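PDB 3EKI: high affinity transport system protein p37 from Mycoplasma hyorhinis, which binds thiamine diphosphate outside the cell membrane as the lipoprotein component of a high-affinity transport system, probably one that imports thiamine compounds. Local coordinates for residues I219-G223 with L296-F302; R244-H250 with A287-S292; F259-E263 with T275-E279. One frame throughout, in Å; residues are numbered along the deposited sequence.

Interaction 1 (I219-G223 with L296-F302)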
loop_
_atom_site.group_PDB
_atom_site.type_symbol
_atom_site.label_atom_id
_atom_site.label_comp_id
_atom_site.label_asym_id
_atom_site.label_seq_id
_atom_site.Cartn_x
_atom_site.Cartn_y
_atom_site.Cartn_z
ATOM N N ILE A 219 -1.216 12.957 5.382
ATOM C CA ILE A 219 -0.627 13.616 6.529
ATOM C C ILE A 219 -1.739 13.923 7.547
ATOM O O ILE A 219 -2.683 14.585 7.142
ATOM C CB ILE A 219 0.094 14.920 6.143
ATOM C CG1 ILE A 219 1.213 14.673 5.121
ATOM C CG2 ILE A 219 0.620 15.656 7.364
ATOM C CD1 ILE A 219 1.928 15.873 4.578
ATOM N N TRP A 220 -1.535 13.445 8.745
ATOM C CA TRP A 220 -2.377 13.685 9.901
ATOM C C TRP A 220 -1.789 14.790 10.767
ATOM O O TRP A 220 -0.581 14.937 10.856
ATOM C CB TRP A 220 -2.465 12.457 10.779
ATOM C CG TRP A 220 -3.073 11.229 10.227
ATOM C CD1 TRP A 220 -2.420 10.206 9.577
ATOM C CD2 TRP A 220 -4.457 10.853 10.249
ATOM N NE1 TRP A 220 -3.310 9.230 9.210
ATOM C CE2 TRP A 220 -4.570 9.602 9.610
ATOM C CE3 TRP A 220 -5.614 11.459 10.760
ATOM C CZ2 TRP A 220 -5.776 8.932 9.455
ATOM C CZ3 TRP A 220 -6.806 10.774 10.592
ATOM C CH2 TRP A 220 -6.891 9.535 9.951
ATOM N N ILE A 221 -2.693 15.504 11.451
ATOM C CA ILE A 221 -2.355 16.429 12.516
ATOM C C ILE A 221 -3.202 16.120 13.743
ATOM O O ILE A 221 -4.297 15.581 13.617
ATOM C CB ILE A 221 -2.492 17.886 12.062
ATOM C CG1 ILE A 221 -3.895 18.287 11.647
ATOM C CG2 ILE A 221 -1.477 18.137 10.920
ATOM C CD1 ILE A 221 -4.055 19.781 11.392
ATOM N N LYS A 222 -2.608 16.443 14.902
ATOM C CA LYS A 222 -3.277 16.133 16.170
ATOM C C LYS A 222 -3.022 17.248 17.166
ATOM O O LYS A 222 -1.899 17.731 17.209
ATOM C CB LYS A 222 -2.780 14.821 16.745
ATOM C CG LYS A 222 -3.278 14.491 18.129
ATOM C CD LYS A 222 -2.290 14.109 19.163
ATOM C CE LYS A 222 -0.883 14.631 19.109
ATOM N NZ LYS A 222 -0.046 14.183 20.222
ATOM N N GLY A 223 -4.031 17.613 17.945
ATOM C CA GLY A 223 -3.778 18.499 19.071
ATOM C C GLY A 223 -5.084 18.932 19.712
ATOM O O GLY A 223 -6.138 18.526 19.230
ATOM N N LEU A 296 -0.023 8.286 17.149
ATOM C CA LEU A 296 0.203 9.731 17.337
ATOM C C LEU A 296 -0.417 10.284 18.617
ATOM O O LEU A 296 0.186 11.167 19.231
ATOM C CB LEU A 296 -0.359 10.486 16.136
ATOM C CG LEU A 296 -0.132 12.006 16.118
ATOM C CD1 LEU A 296 1.348 12.319 16.190
ATOM C CD2 LEU A 296 -0.768 12.574 14.866
ATOM N N GLY A 297 -1.596 9.775 18.959
ATOM C CA GLY A 297 -2.311 10.274 20.119
ATOM C C GLY A 297 -1.628 10.026 21.437
ATOM O O GLY A 297 -1.992 10.665 22.441
ATOM N N THR A 298 -0.651 9.123 21.486
ATOM C CA THR A 298 0.037 8.763 22.708
ATOM C C THR A 298 1.282 9.591 22.947
ATOM O O THR A 298 1.915 9.461 23.992
ATOM C CB THR A 298 0.442 7.264 22.727
ATOM O OG1 THR A 298 1.475 6.988 21.769
ATOM C CG2 THR A 298 -0.769 6.433 22.352
ATOM N N LEU A 299 1.655 10.432 21.984
ATOM C CA LEU A 299 2.938 11.110 22.082
ATOM C C LEU A 299 2.776 12.613 22.206
ATOM O O LEU A 299 2.382 13.261 21.227
ATOM C CB LEU A 299 3.752 10.789 20.821
ATOM C CG LEU A 299 3.951 9.278 20.616
ATOM C CD1 LEU A 299 4.457 9.007 19.213
ATOM C CD2 LEU A 299 4.886 8.725 21.675
ATOM N N ASP A 300 3.071 13.168 23.379
ATOM C CA ASP A 300 2.716 14.578 23.565
ATOM C C ASP A 300 3.598 15.528 22.784
ATOM O O ASP A 300 3.195 16.684 22.564
ATOM C CB ASP A 300 2.719 14.862 25.072
ATOM C CG ASP A 300 1.572 14.110 25.730
ATOM O OD1 ASP A 300 0.651 13.623 25.034
ATOM O OD2 ASP A 300 1.582 13.994 26.974
ATOM N N ASP A 301 4.781 15.088 22.348
ATOM C CA ASP A 301 5.707 15.986 21.664
ATOM C C ASP A 301 5.676 15.858 20.139
ATOM O O ASP A 301 6.495 16.445 19.430
ATOM C CB ASP A 301 7.125 15.703 22.150
ATOM C CG ASP A 301 7.412 15.957 23.610
ATOM O OD1 ASP A 301 6.724 16.765 24.254
ATOM O OD2 ASP A 301 8.372 15.337 24.121
ATOM N N PHE A 302 4.726 15.097 19.616
ATOM C CA PHE A 302 4.504 14.879 18.206
ATOM C C PHE A 302 3.053 15.203 17.829
ATOM O O PHE A 302 2.126 14.757 18.521
ATOM C CB PHE A 302 4.878 13.435 17.806
ATOM C CG PHE A 302 6.408 13.330 17.935
ATOM C CD1 PHE A 302 7.206 13.613 16.855
ATOM C CD2 PHE A 302 6.962 12.991 19.148
ATOM C CE1 PHE A 302 8.578 13.578 16.994
ATOM C CE2 PHE A 302 8.333 12.958 19.314
ATOM C CZ PHE A 302 9.107 13.294 18.225
HETATM O O HOH W 1 -1.074 13.873 22.727
#
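K222 reaches from near the end of strand 217-223 into the loop 296-302 and buries its ammonium group among backbone carbonyls. Three of them grip NZ. The bond from K222 NZ to F302 O (2.8 Å) runs nearly along the C=O axis. That to L299 O is equally short, but the nitrogen stands above the carbonyl plane, 43° out of it. The third, from K222 NZ to L296 O, is longer at 3.2 Å and also tilted from the plane; L299 N binds the same oxygen from the opposite face, so L296 O is shared between a side chain and the i+3 backbone bond of the 3-10 segment. A water 2.7 Å from K222 NZ is a fourth acceptor for three protons, so at least one N-H must be shared, and the long bond to L296 O is probably the weakest. The water can donate to D300 OD1 (2.9 Å), bridging toward a carboxylate that the ammonium does not touch directly.

The lysine gets there by a bent path. Its CG lies anti to the backbone N (chi1 173°), and kinks at chi2 and chi3 fold the chain against the loop. L296 packs along the aliphatic part, its CD2 3.6 Å from K222 CB, while K222 CD lies 4.0 Å from G297 CA. Lysine suits this place because one flexible chain offers both apolar methylenes and a charged end that can draw several carbonyls together, here tying down the type I turn from L299 to F302.

D300 also forms a salt bridge with K327, a residue of a calcium site. Strand 217-223 runs between strands 304-308 and 331-337 in the mixed sheet; I221 packs on helix 225-236, and L296, L299 and F302 all touch L249 of strand 248-250.

Interaction 2 (R244-H250 with A287-S292); sequences RNFGILH and AYKQKS
A parallel pair of beta strands, 248-250 with 288-290, forms this edge of the mixed sheet, the two directions 27° apart; helices 256-269 and 277-283 link them in a beta-alpha-beta connection. Backbone bonds zigzag between them: I248 N gives to A287 O (2.8 Å), K289 N to I248 O, H250 N to K289 O, and K291 N to H250 O. G247 makes the turn from helix 240-245 into the strand with positive phi, where a CB would jam against the carbonyl oxygen of F246, so the position calls for glycine. Its CA approaches A287 O in a CA-H...O contact of 3.4 Å.

On one face stand I248, H250, Y288 and Q290. I248 runs alongside the Y288 ring, with I248 CD1 4.0 Å from Y288 CE2. In H250, CG sits between the backbone N and the carbonyl carbon (chi1 57°), which swings the imidazole over the partner strand: one face covers K289 O and Q290 CA, and its rim meets Y288. On the other face L249 CD2 touches K289 CB at 3.8 Å, a leucine facing the core beside a lysine whose methylenes suffice at the exposed edge. R244 CD closes over A287 CB at 3.7 Å, the small alanine letting the arginine come close.

D280 OD1 of helix 277-283 takes a salt bridge from R244 NE and a hydrogen bond from the Y288 hydroxyl. L249 also packs on A305 of strand 304-308, which flanks 248-250 on the side away from 288-290.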
loop_
_atom_site.group_PDB
_atom_site.type_symbol
_atom_site.label_atom_id
_atom_site.label_comp_id
_atom_site.label_asym_id
_atom_site.label_seq_id
_atom_site.Cartn_x
_atom_site.Cartn_y
_atom_site.Cartn_z
ATOM N N ARG A 244 7.384 21.937 11.218
ATOM C CA ARG A 244 8.256 20.816 11.547
ATOM C C ARG A 244 8.439 20.617 13.053
ATOM O O ARG A 244 8.437 19.482 13.532
ATOM C CB ARG A 244 9.620 20.988 10.873
ATOM C CG ARG A 244 10.564 19.814 11.076
ATOM C CD ARG A 244 11.863 20.256 11.730
ATOM N NE ARG A 244 12.681 21.063 10.830
ATOM C CZ ARG A 244 13.002 22.333 11.049
ATOM N NH1 ARG A 244 12.573 22.950 12.142
ATOM N NH2 ARG A 244 13.751 22.991 10.174
ATOM N N ASN A 245 8.605 21.708 13.798
ATOM C CA ASN A 245 8.873 21.595 15.224
ATOM C C ASN A 245 7.679 21.075 16.020
ATOM O O ASN A 245 7.851 20.731 17.185
ATOM C CB ASN A 245 9.323 22.944 15.777
ATOM C CG ASN A 245 10.744 23.280 15.330
ATOM O OD1 ASN A 245 11.485 22.447 14.826
ATOM N ND2 ASN A 245 11.148 24.523 15.508
ATOM N N PHE A 246 6.497 20.970 15.415
ATOM C CA PHE A 246 5.372 20.314 16.084
ATOM C C PHE A 246 5.614 18.813 16.203
ATOM O O PHE A 246 4.942 18.123 16.971
ATOM C CB PHE A 246 4.047 20.601 15.371
ATOM C CG PHE A 246 3.505 21.989 15.729
ATOM C CD1 PHE A 246 2.958 22.177 16.988
ATOM C CD2 PHE A 246 3.553 23.018 14.817
ATOM C CE1 PHE A 246 2.446 23.426 17.322
ATOM C CE2 PHE A 246 3.044 24.258 15.143
ATOM C CZ PHE A 246 2.505 24.442 16.390
ATOM N N GLY A 247 6.592 18.303 15.445
ATOM C CA GLY A 247 7.026 16.923 15.595
ATOM C C GLY A 247 6.369 16.020 14.572
ATOM O O GLY A 247 5.145 15.891 14.557
ATOM N N ILE A 248 7.177 15.372 13.733
ATOM C CA ILE A 248 6.650 14.526 12.675
ATOM C C ILE A 248 6.973 13.050 12.881
ATOM O O ILE A 248 8.138 12.657 12.994
ATOM C CB ILE A 248 7.237 14.986 11.336
ATOM C CG1 ILE A 248 6.871 16.415 10.951
ATOM C CG2 ILE A 248 6.846 14.010 10.230
ATOM C CD1 ILE A 248 7.627 16.966 9.762
ATOM N N LEU A 249 5.930 12.248 12.907
ATOM C CA LEU A 249 6.046 10.789 12.882
ATOM C C LEU A 249 6.030 10.294 11.444
ATOM O O LEU A 249 5.249 10.786 10.632
ATOM C CB LEU A 249 4.888 10.127 13.585
ATOM C CG LEU A 249 4.625 10.417 15.047
ATOM C CD1 LEU A 249 3.505 9.502 15.537
ATOM C CD2 LEU A 249 5.880 10.230 15.895
ATOM N N HIS A 250 6.879 9.314 11.146
ATOM C CA HIS A 250 7.044 8.823 9.801
ATOM C C HIS A 250 7.401 7.342 9.813
ATOM O O HIS A 250 7.716 6.811 10.877
ATOM C CB HIS A 250 8.171 9.661 9.152
ATOM C CG HIS A 250 9.444 9.574 9.935
ATOM N ND1 HIS A 250 10.327 8.533 9.706
ATOM C CD2 HIS A 250 10.009 10.280 10.940
ATOM C CE1 HIS A 250 11.371 8.627 10.515
ATOM N NE2 HIS A 250 11.208 9.697 11.293
ATOM N N ALA A 287 12.726 16.515 16.247
ATOM C CA ALA A 287 11.481 16.861 15.559
ATOM C C ALA A 287 10.917 15.693 14.764
ATOM O O ALA A 287 9.906 15.811 14.065
ATOM C CB ALA A 287 11.733 18.059 14.662
ATOM N N TYR A 288 11.558 14.539 14.814
ATOM C CA TYR A 288 11.177 13.384 14.030
ATOM C C TYR A 288 11.238 12.106 14.844
ATOM O O TYR A 288 12.128 11.956 15.684
ATOM C CB TYR A 288 12.145 13.211 12.860
ATOM C CG TYR A 288 12.080 14.272 11.807
ATOM C CD1 TYR A 288 12.835 15.432 11.868
ATOM C CD2 TYR A 288 11.223 14.094 10.714
ATOM C CE1 TYR A 288 12.750 16.398 10.875
ATOM C CE2 TYR A 288 11.141 15.048 9.734
ATOM C CZ TYR A 288 11.898 16.191 9.808
ATOM O OH TYR A 288 11.761 17.104 8.789
ATOM N N LYS A 289 10.326 11.189 14.567
ATOM C CA LYS A 289 10.326 9.876 15.209
ATOM C C LYS A 289 9.676 8.855 14.289
ATOM O O LYS A 289 8.700 9.157 13.594
ATOM C CB LYS A 289 9.601 9.919 16.546
ATOM C CG LYS A 289 9.740 8.644 17.365
ATOM C CD LYS A 289 8.944 8.775 18.659
ATOM C CE LYS A 289 9.739 9.636 19.646
ATOM N NZ LYS A 289 10.859 8.815 20.199
ATOM N N GLN A 290 10.236 7.649 14.273
ATOM C CA GLN A 290 9.685 6.599 13.409
ATOM C C GLN A 290 8.677 5.764 14.183
ATOM O O GLN A 290 9.043 4.940 15.042
ATOM C CB GLN A 290 10.795 5.716 12.812
ATOM C CG GLN A 290 10.293 4.725 11.769
ATOM C CD GLN A 290 11.228 3.576 11.473
ATOM O OE1 GLN A 290 12.354 3.798 11.049
ATOM N NE2 GLN A 290 10.789 2.353 11.703
ATOM N N LYS A 291 7.408 5.988 13.889
ATOM C CA LYS A 291 6.287 5.347 14.549
ATOM C C LYS A 291 5.066 5.368 13.632
ATOM O O LYS A 291 4.942 6.270 12.805
ATOM C CB LYS A 291 5.877 6.038 15.850
ATOM C CG LYS A 291 6.909 6.208 16.930
ATOM C CD LYS A 291 6.874 5.125 17.979
ATOM C CE LYS A 291 5.624 5.200 18.840
ATOM N NZ LYS A 291 5.551 3.999 19.735
ATOM N N SER A 292 4.161 4.413 13.806
ATOM C CA SER A 292 2.912 4.384 13.063
ATOM C C SER A 292 2.014 5.548 13.455
ATOM O O SER A 292 1.957 5.897 14.627
ATOM C CB SER A 292 2.194 3.055 13.325
ATOM O OG SER A 292 0.928 3.011 12.690
#

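Interaction 3 (F259-E263 with T275-E279)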
loop_
_atom_site.group_PDB
_atom_site.type_symbol
_atom_site.label_atom_id
_atom_site.label_comp_id
_atom_site.label_asym_id
_atom_site.label_seq_id
_atom_site.Cartn_x
_atom_site.Cartn_y
_atom_site.Cartn_z
ATOM N N PHE A 259 6.601 7.904 3.963
ATOM C CA PHE A 259 7.797 8.751 3.903
ATOM C C PHE A 259 7.911 9.572 2.616
ATOM O O PHE A 259 7.739 10.750 2.633
ATOM C CB PHE A 259 9.105 7.957 4.141
ATOM C CG PHE A 259 10.267 8.815 4.579
ATOM C CD1 PHE A 259 10.975 9.520 3.667
ATOM C CD2 PHE A 259 10.579 8.964 5.890
ATOM C CE1 PHE A 259 12.021 10.324 4.053
ATOM C CE2 PHE A 259 11.581 9.734 6.265
ATOM C CZ PHE A 259 12.313 10.423 5.324
ATOM N N LYS A 260 8.193 8.956 1.486
ATOM C CA LYS A 260 8.538 9.689 0.285
ATOM C C LYS A 260 7.370 10.466 -0.299
ATOM O O LYS A 260 7.576 11.607 -0.738
ATOM C CB LYS A 260 9.138 8.746 -0.788
ATOM C CG LYS A 260 10.406 8.068 -0.324
ATOM C CD LYS A 260 10.887 7.005 -1.303
ATOM C CE LYS A 260 12.391 7.074 -1.512
ATOM N NZ LYS A 260 13.108 6.114 -0.624
ATOM N N LEU A 261 6.154 9.943 -0.336
ATOM C CA LEU A 261 5.061 10.701 -0.954
ATOM C C LEU A 261 4.753 11.949 -0.137
ATOM O O LEU A 261 4.419 12.982 -0.719
ATOM C CB LEU A 261 3.809 9.842 -1.118
ATOM C CG LEU A 261 3.978 8.749 -2.178
ATOM C CD1 LEU A 261 2.841 7.739 -2.068
ATOM C CD2 LEU A 261 4.019 9.353 -3.566
ATOM N N GLU A 262 4.832 11.829 1.180
ATOM C CA GLU A 262 4.583 12.989 2.045
ATOM C C GLU A 262 5.736 13.987 1.945
ATOM O O GLU A 262 5.493 15.193 1.960
ATOM C CB GLU A 262 4.360 12.549 3.498
ATOM C CG GLU A 262 3.097 11.749 3.710
ATOM C CD GLU A 262 3.180 10.253 3.488
ATOM O OE1 GLU A 262 4.243 9.755 3.067
ATOM O OE2 GLU A 262 2.149 9.596 3.771
ATOM N N GLU A 263 6.976 13.477 1.879
ATOM C CA GLU A 263 8.115 14.369 1.660
ATOM C C GLU A 263 7.896 15.243 0.442
ATOM O O GLU A 263 8.129 16.460 0.446
ATOM C CB GLU A 263 9.409 13.561 1.509
ATOM C CG GLU A 263 10.607 14.355 0.977
ATOM C CD GLU A 263 11.823 13.464 0.959
ATOM O OE1 GLU A 263 12.861 13.782 1.546
ATOM O OE2 GLU A 263 11.734 12.374 0.335
ATOM N N THR A 275 15.768 20.780 1.717
ATOM C CA THR A 275 16.191 19.932 0.613
ATOM C C THR A 275 15.544 18.553 0.595
ATOM O O THR A 275 14.794 18.122 -0.267
ATOM C CB THR A 275 17.722 19.718 0.711
ATOM O OG1 THR A 275 17.985 19.103 1.993
ATOM C CG2 THR A 275 18.487 21.015 0.679
ATOM N N THR A 276 15.779 17.790 1.739
ATOM C CA THR A 276 15.145 16.511 1.904
ATOM C C THR A 276 14.774 16.354 3.375
ATOM O O THR A 276 15.394 16.985 4.240
ATOM C CB THR A 276 16.026 15.296 1.546
ATOM O OG1 THR A 276 17.145 15.286 2.449
ATOM C CG2 THR A 276 16.555 15.406 0.138
ATOM N N LEU A 277 13.795 15.482 3.614
ATOM C CA LEU A 277 13.466 15.185 5.000
ATOM C C LEU A 277 14.643 14.564 5.737
ATOM O O LEU A 277 14.894 14.829 6.913
ATOM C CB LEU A 277 12.248 14.280 5.104
ATOM C CG LEU A 277 10.868 14.851 4.841
ATOM C CD1 LEU A 277 9.844 13.896 5.442
ATOM C CD2 LEU A 277 10.689 16.253 5.397
ATOM N N ASN A 278 15.441 13.705 5.084
ATOM C CA ASN A 278 16.603 13.151 5.798
ATOM C C ASN A 278 17.602 14.225 6.200
ATOM O O ASN A 278 18.146 14.232 7.305
ATOM C CB ASN A 278 17.268 12.088 4.896
ATOM C CG ASN A 278 16.593 10.738 5.086
ATOM O OD1 ASN A 278 15.656 10.585 5.874
ATOM N ND2 ASN A 278 17.065 9.732 4.356
ATOM N N GLU A 279 17.845 15.178 5.297
ATOM C CA GLU A 279 18.774 16.253 5.647
ATOM C C GLU A 279 18.207 17.119 6.761
ATOM O O GLU A 279 18.951 17.450 7.672
ATOM C CB GLU A 279 19.122 17.139 4.458
ATOM C CG GLU A 279 20.465 16.798 3.816
ATOM C CD GLU A 279 20.866 17.771 2.724
ATOM O OE1 GLU A 279 21.535 18.784 3.030
ATOM O OE2 GLU A 279 20.520 17.526 1.551
HETATM O O HOH W 2 14.826 12.164 2.399
#
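E263 OE1 is held by two donors at the start of helix 277-283. The amide L277 N reaches it at 2.8 Å with an N-H...O angle of 160°, meeting the anti lone pair of the carboxylate. A water 2.7 Å from E263 OE1 donates the second bond and itself accepts from N278 N, so the glutamate serves two amides of the helix's first turn, one directly and one through water. Such amides have no carbonyl of a preceding turn to bind, and a carboxylate is well suited to them; its negative charge should also be stabilised by the helix dipole. Another amide of the same turn, E279 N, is taken by T276 OG1 (2.9 Å), making T276 the N-cap; threonine fits there because its hydroxyl turns back toward the helix amide.

The glutamate reaches this far because its chain is extended, CG anti to the backbone N (chi1 167°). On the way E263 and L277 run antiparallel past one another, with E263 CB and CG both 3.9 Å from L277 CG, so the leucine shields the methylenes behind the carboxylate. F259, one turn earlier in its helix, adds its ring: F259 CZ lies 3.9 Å from L277 CB and 3.4 Å from N278 OD1, the ring and amide planes 58° apart, while L277 CD1 sits over the rim of one ring face. The F259 side chain is about 7 Å from the bound thiamine diphosphate.

The contact joins helix 256-269 to helix 277-283. L277 and E262 also rest on F306 of strand 304-308, and on its far side helix 256-269 meets helix 390-402 through K260 and L261.

Overall arrangement
Interaction 2 lies between the other two, touching both. Interactions 1 and 2 reach the same mixed sheet: interaction 1 fastens a loop to an inner strand, whereas interaction 2 pairs an outermost strand, 288-290, with its neighbour. They meet where F302 packs against G247 and K289, and L296 against L249. Interaction 3 joins two helices beside that sheet; L277 touches Y288, F259 touches H250, and E262 packs on I219 of interaction 1. Interaction 1 is the most buried, and there a charged nitrogen is satisfied by carbonyls. Interaction 2, partly buried, relies on regular backbone bonds with exposed residues at its edge. Interaction 3, also partly buried, instead sets a carboxylate against helix amides.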